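PDB 3PPI: 3-hydroxyacyl-CoA dehydrogenase type-2 from Mycobacterium avium, which probably catalyses the NAD-dependent oxidation of 3-hydroxyacyl-CoA thioesters to 3-oxoacyl-CoA. Local coordinates for residues 105-110 with 166-172; 102-106 with 154-159. All coordinates share one frame; numbering follows the deposited sequence.

Contact 1. Residues 105-110 with 166-172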
# COMPACT_ATOMS: atom_id res chain seq x y z
N ARG A 105 14.37 18.53 20.69
CA ARG A 105 13.84 17.18 20.70
C ARG A 105 12.97 16.83 19.48
O ARG A 105 12.67 15.67 19.27
CB ARG A 105 13.08 16.93 21.99
CG ARG A 105 13.96 16.94 23.24
CD ARG A 105 13.15 16.48 24.47
NE ARG A 105 13.97 16.42 25.68
CZ ARG A 105 14.74 15.40 26.06
NH1 ARG A 105 14.83 14.28 25.35
NH2 ARG A 105 15.44 15.50 27.19
N TYR A 106 12.60 17.83 18.68
CA TYR A 106 11.61 17.68 17.63
C TYR A 106 11.93 18.47 16.38
O TYR A 106 12.48 19.56 16.45
CB TYR A 106 10.26 18.17 18.15
CG TYR A 106 9.82 17.51 19.43
CD1 TYR A 106 9.36 16.21 19.42
CD2 TYR A 106 9.89 18.17 20.65
CE1 TYR A 106 8.95 15.58 20.57
CE2 TYR A 106 9.48 17.55 21.82
CZ TYR A 106 9.01 16.25 21.77
OH TYR A 106 8.61 15.60 22.89
N ALA A 107 11.57 17.93 15.22
CA ALA A 107 11.63 18.68 13.98
C ALA A 107 10.44 18.30 13.11
O ALA A 107 9.99 17.15 13.12
CB ALA A 107 12.94 18.42 13.25
N VAL A 108 9.91 19.29 12.38
CA VAL A 108 8.92 19.04 11.35
C VAL A 108 9.52 19.57 10.05
O VAL A 108 9.82 20.75 9.94
CB VAL A 108 7.55 19.73 11.69
CG1 VAL A 108 6.55 19.44 10.60
CG2 VAL A 108 7.03 19.27 13.09
N VAL A 109 9.72 18.68 9.08
CA VAL A 109 10.37 19.02 7.81
C VAL A 109 9.27 19.36 6.82
O VAL A 109 8.68 18.47 6.21
CB VAL A 109 11.25 17.86 7.32
CG1 VAL A 109 12.06 18.26 6.09
CG2 VAL A 109 12.17 17.38 8.43
N ALA A 110 8.96 20.64 6.68
CA ALA A 110 7.75 21.05 5.98
C ALA A 110 8.01 22.05 4.86
O ALA A 110 7.08 22.72 4.44
CB ALA A 110 6.74 21.64 6.98
N ARG A 166 13.64 10.05 23.37
CA ARG A 166 14.43 11.29 23.29
C ARG A 166 13.74 12.38 22.45
O ARG A 166 13.93 13.56 22.71
CB ARG A 166 15.82 11.02 22.73
CG ARG A 166 16.73 10.25 23.68
CD ARG A 166 18.14 10.10 23.11
NE ARG A 166 19.04 9.45 24.07
CZ ARG A 166 19.06 8.14 24.33
NH1 ARG A 166 18.26 7.30 23.70
NH2 ARG A 166 19.89 7.67 25.24
N GLY A 167 12.96 11.98 21.46
CA GLY A 167 12.29 12.94 20.59
C GLY A 167 11.57 12.31 19.42
O GLY A 167 11.33 11.10 19.40
N ALA A 168 11.22 13.14 18.43
CA ALA A 168 10.42 12.70 17.30
C ALA A 168 10.56 13.64 16.11
O ALA A 168 10.72 14.85 16.28
CB ALA A 168 8.94 12.58 17.69
N LEU A 169 10.50 13.05 14.92
CA LEU A 169 10.56 13.78 13.66
C LEU A 169 9.26 13.55 12.90
O LEU A 169 8.69 12.47 12.96
CB LEU A 169 11.71 13.28 12.79
CG LEU A 169 13.11 13.29 13.37
CD1 LEU A 169 14.11 12.70 12.34
CD2 LEU A 169 13.49 14.68 13.83
N VAL A 170 8.81 14.60 12.21
CA VAL A 170 7.73 14.54 11.25
C VAL A 170 8.29 15.02 9.93
O VAL A 170 8.78 16.14 9.83
CB VAL A 170 6.54 15.42 11.67
CG1 VAL A 170 5.43 15.41 10.62
CG2 VAL A 170 5.99 14.93 13.01
N LEU A 171 8.25 14.14 8.93
CA LEU A 171 8.62 14.50 7.56
C LEU A 171 7.34 14.80 6.78
O LEU A 171 6.23 14.39 7.18
CB LEU A 171 9.39 13.36 6.91
CG LEU A 171 10.42 12.58 7.76
CD1 LEU A 171 11.06 11.46 6.92
CD2 LEU A 171 11.48 13.51 8.34
N THR A 172 7.47 15.53 5.67
CA THR A 172 6.33 15.84 4.83
C THR A 172 6.54 15.23 3.44
O THR A 172 7.52 15.52 2.74
CB THR A 172 6.06 17.34 4.71
OG1 THR A 172 6.01 17.94 6.01
CG2 THR A 172 4.72 17.60 3.99
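The guanidinium of Arg105 turns its edge to the backbone of Arg166, and NH1 donates to Arg166 O at 2.9 Å, with the acceptor only 8° out of the guanidinium plane. CG lies beside the backbone N (chi1 -66°) and the chain is extended from there, which carries the group past the start of the neighbouring strand; NH1 also reaches Glu159 O, which NH2 binds as well. Over one face of the Tyr106 ring sits Arg105 CB, 3.6 Å above the plane and offset toward the rim. At the ring's edge, near its plane, is Ala168 O, while CD1 rests against Ala168 CB; the phenol oxygen continues to Gln27 O.

From here the backbones run parallel in close register. Arg105 O receives Ala168 N at 3.0 Å, Ala107 O receives Val170 N, and Val109 N closes on Val170 O at 2.8 Å; the bond from Ala107 N to Ala168 O is weak. On the face carrying Tyr106 and Ala168, Val108 and Val170 lie side by side, CG2 of the former against CB of the latter. The other face pairs Ala107 CB with Leu169 CD2 at 3.8 Å and Val109 CG2 with Leu171 CD2 at 3.9 Å. At the C-terminal end Thr172 OG1 donates to Val109 O at 2.7 Å, from above the carbonyl plane.

Strand 31-36 flanks 103-109 and strand 210-217 flanks 167-172, placing this buried pair at the centre of the parallel sheet of a Rossmann-type fold, as in short-chain dehydrogenases.

Contact 2. Residues 102-106 with 154-159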
# COMPACT_ATOMS: atom_id res chain seq x y z
N GLY A 102 16.00 25.72 24.45
CA GLY A 102 15.57 24.51 25.16
C GLY A 102 16.40 23.37 24.63
O GLY A 102 17.34 23.61 23.89
N ARG A 103 16.07 22.13 24.99
CA ARG A 103 16.77 21.00 24.40
C ARG A 103 16.02 20.59 23.12
O ARG A 103 14.83 20.33 23.15
CB ARG A 103 16.90 19.80 25.38
CG ARG A 103 17.81 18.64 24.85
CD ARG A 103 19.04 19.22 24.10
NE ARG A 103 20.16 18.34 23.78
CZ ARG A 103 20.41 17.79 22.59
NH1 ARG A 103 19.58 17.95 21.55
NH2 ARG A 103 21.51 17.03 22.44
N LEU A 104 16.74 20.57 22.00
CA LEU A 104 16.15 20.18 20.73
C LEU A 104 15.67 18.75 20.84
O LEU A 104 16.48 17.84 21.07
CB LEU A 104 17.16 20.30 19.60
CG LEU A 104 16.70 19.86 18.21
CD1 LEU A 104 15.46 20.63 17.76
CD2 LEU A 104 17.85 20.07 17.22
N ARG A 105 14.37 18.53 20.69
CA ARG A 105 13.84 17.18 20.70
C ARG A 105 12.97 16.83 19.48
O ARG A 105 12.67 15.67 19.27
CB ARG A 105 13.08 16.93 21.99
CG ARG A 105 13.96 16.94 23.24
CD ARG A 105 13.15 16.48 24.47
NE ARG A 105 13.97 16.42 25.68
CZ ARG A 105 14.74 15.40 26.06
NH1 ARG A 105 14.83 14.28 25.35
NH2 ARG A 105 15.44 15.50 27.19
N TYR A 106 12.60 17.83 18.68
CA TYR A 106 11.61 17.68 17.63
C TYR A 106 11.93 18.47 16.38
O TYR A 106 12.48 19.56 16.45
CB TYR A 106 10.26 18.17 18.15
CG TYR A 106 9.82 17.51 19.43
CD1 TYR A 106 9.36 16.21 19.42
CD2 TYR A 106 9.89 18.17 20.65
CE1 TYR A 106 8.95 15.58 20.57
CE2 TYR A 106 9.48 17.55 21.82
CZ TYR A 106 9.01 16.25 21.77
OH TYR A 106 8.61 15.60 22.89
N SER A 154 21.65 15.30 16.88
CA SER A 154 21.53 16.17 18.05
C SER A 154 20.58 15.58 19.10
O SER A 154 20.92 15.47 20.29
CB SER A 154 21.05 17.55 17.62
OG SER A 154 20.94 18.41 18.75
N ILE A 155 19.39 15.18 18.65
CA ILE A 155 18.38 14.61 19.53
C ILE A 155 18.89 13.32 20.18
O ILE A 155 18.63 13.07 21.36
CB ILE A 155 17.05 14.32 18.76
CG1 ILE A 155 16.47 15.61 18.17
CG2 ILE A 155 16.02 13.64 19.68
CD1 ILE A 155 15.38 15.38 17.11
N ALA A 156 19.63 12.52 19.43
CA ALA A 156 20.18 11.26 19.94
C ALA A 156 21.14 11.47 21.13
O ALA A 156 21.29 10.58 21.96
CB ALA A 156 20.89 10.49 18.83
N ALA A 157 21.75 12.65 21.21
CA ALA A 157 22.63 12.99 22.35
C ALA A 157 21.89 13.50 23.60
O ALA A 157 22.49 13.65 24.66
CB ALA A 157 23.71 14.01 21.92
N ALA A 158 20.58 13.73 23.49
CA ALA A 158 19.78 14.21 24.63
C ALA A 158 19.47 13.07 25.61
O ALA A 158 19.59 11.89 25.26
CB ALA A 158 18.49 14.83 24.14
N GLU A 159 19.07 13.43 26.83
CA GLU A 159 18.66 12.42 27.80
C GLU A 159 17.24 12.00 27.48
O GLU A 159 16.40 12.85 27.22
CB GLU A 159 18.74 12.94 29.25
CG GLU A 159 20.17 13.01 29.84
CD GLU A 159 20.86 11.64 29.88
OE1 GLU A 159 20.19 10.63 30.21
OE2 GLU A 159 22.07 11.57 29.58
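The end of helix 130-156 and the turn after it meet the beginning of strand 103-109 in a beta-alpha-beta unit, and two arginines of the strand make most of the polar contact. Arg103 crosses to the last turn of the helix, where NH2 donates to Ser154 O at 2.7 Å. The nitrogen stands 36° out of the carbonyl plane, while Ala157 N reaches Ser154 O from the opposite face at 3.1 Å. NH1 adds weak bonds to Ser154 O, to Ser154 OG and to its own neighbour Leu104 O. The Arg103 chain bends at chi2 (39°), and Ala158 CB sits 3.8 Å above the guanidinium plane, over its centre. Carbonyls near a helix C-terminus carry partial negative charge, so the cation there is probably favourable.

This is the helix-to-strand side of the crossover: helix 130-156 follows strand 103-109 in the chain and leads on to strand 167-172, the next strand of the same parallel sheet. Ile155 packs on the strand backbone, with CD1 3.5 Å from Arg105 O and CG1 against Leu104 O. Toward helix 130-156, Leu104 CD2 lies 3.8 Å from Ser154 OG; the same side chain also meets Ile95 and Ala98 of helix 88-98.

Beyond the helix, Arg105 takes hold of Glu159 O end-on with NH1 and NH2, each at 2.8 Å. The oxygen is 6° out of the guanidinium plane, and both bonds are moderately bent. Ala158 CB lies over one face of this group as well, its nearest atom being NH1, and thus stands between the two guanidinium groups.

Contacts 1 and 2 have centres 11 Å apart and share Arg105 and Tyr106 of strand 103-109: contact 1 follows that strand along its neighbour 167-172, and contact 2 joins its beginning to the end of the connecting helix 130-156. They also meet directly. Arg166 NE lies 2.8 Å from Ala158 O, a probable hydrogen bond, and Leu169 CD2 packs on Ile155 CD1 at 3.9 Å. Contact 1 is the deeper, its centre about 8 Å from that of the chain against about 19 Å for contact 2. The C-terminal end of contact 1 comes near a bound magnesium ion, about 6 Å from the side chain of Ala110. It also borders the glycine-rich turn, which probably lies at the dinucleotide site, as in Rossmann-type dehydrogenases.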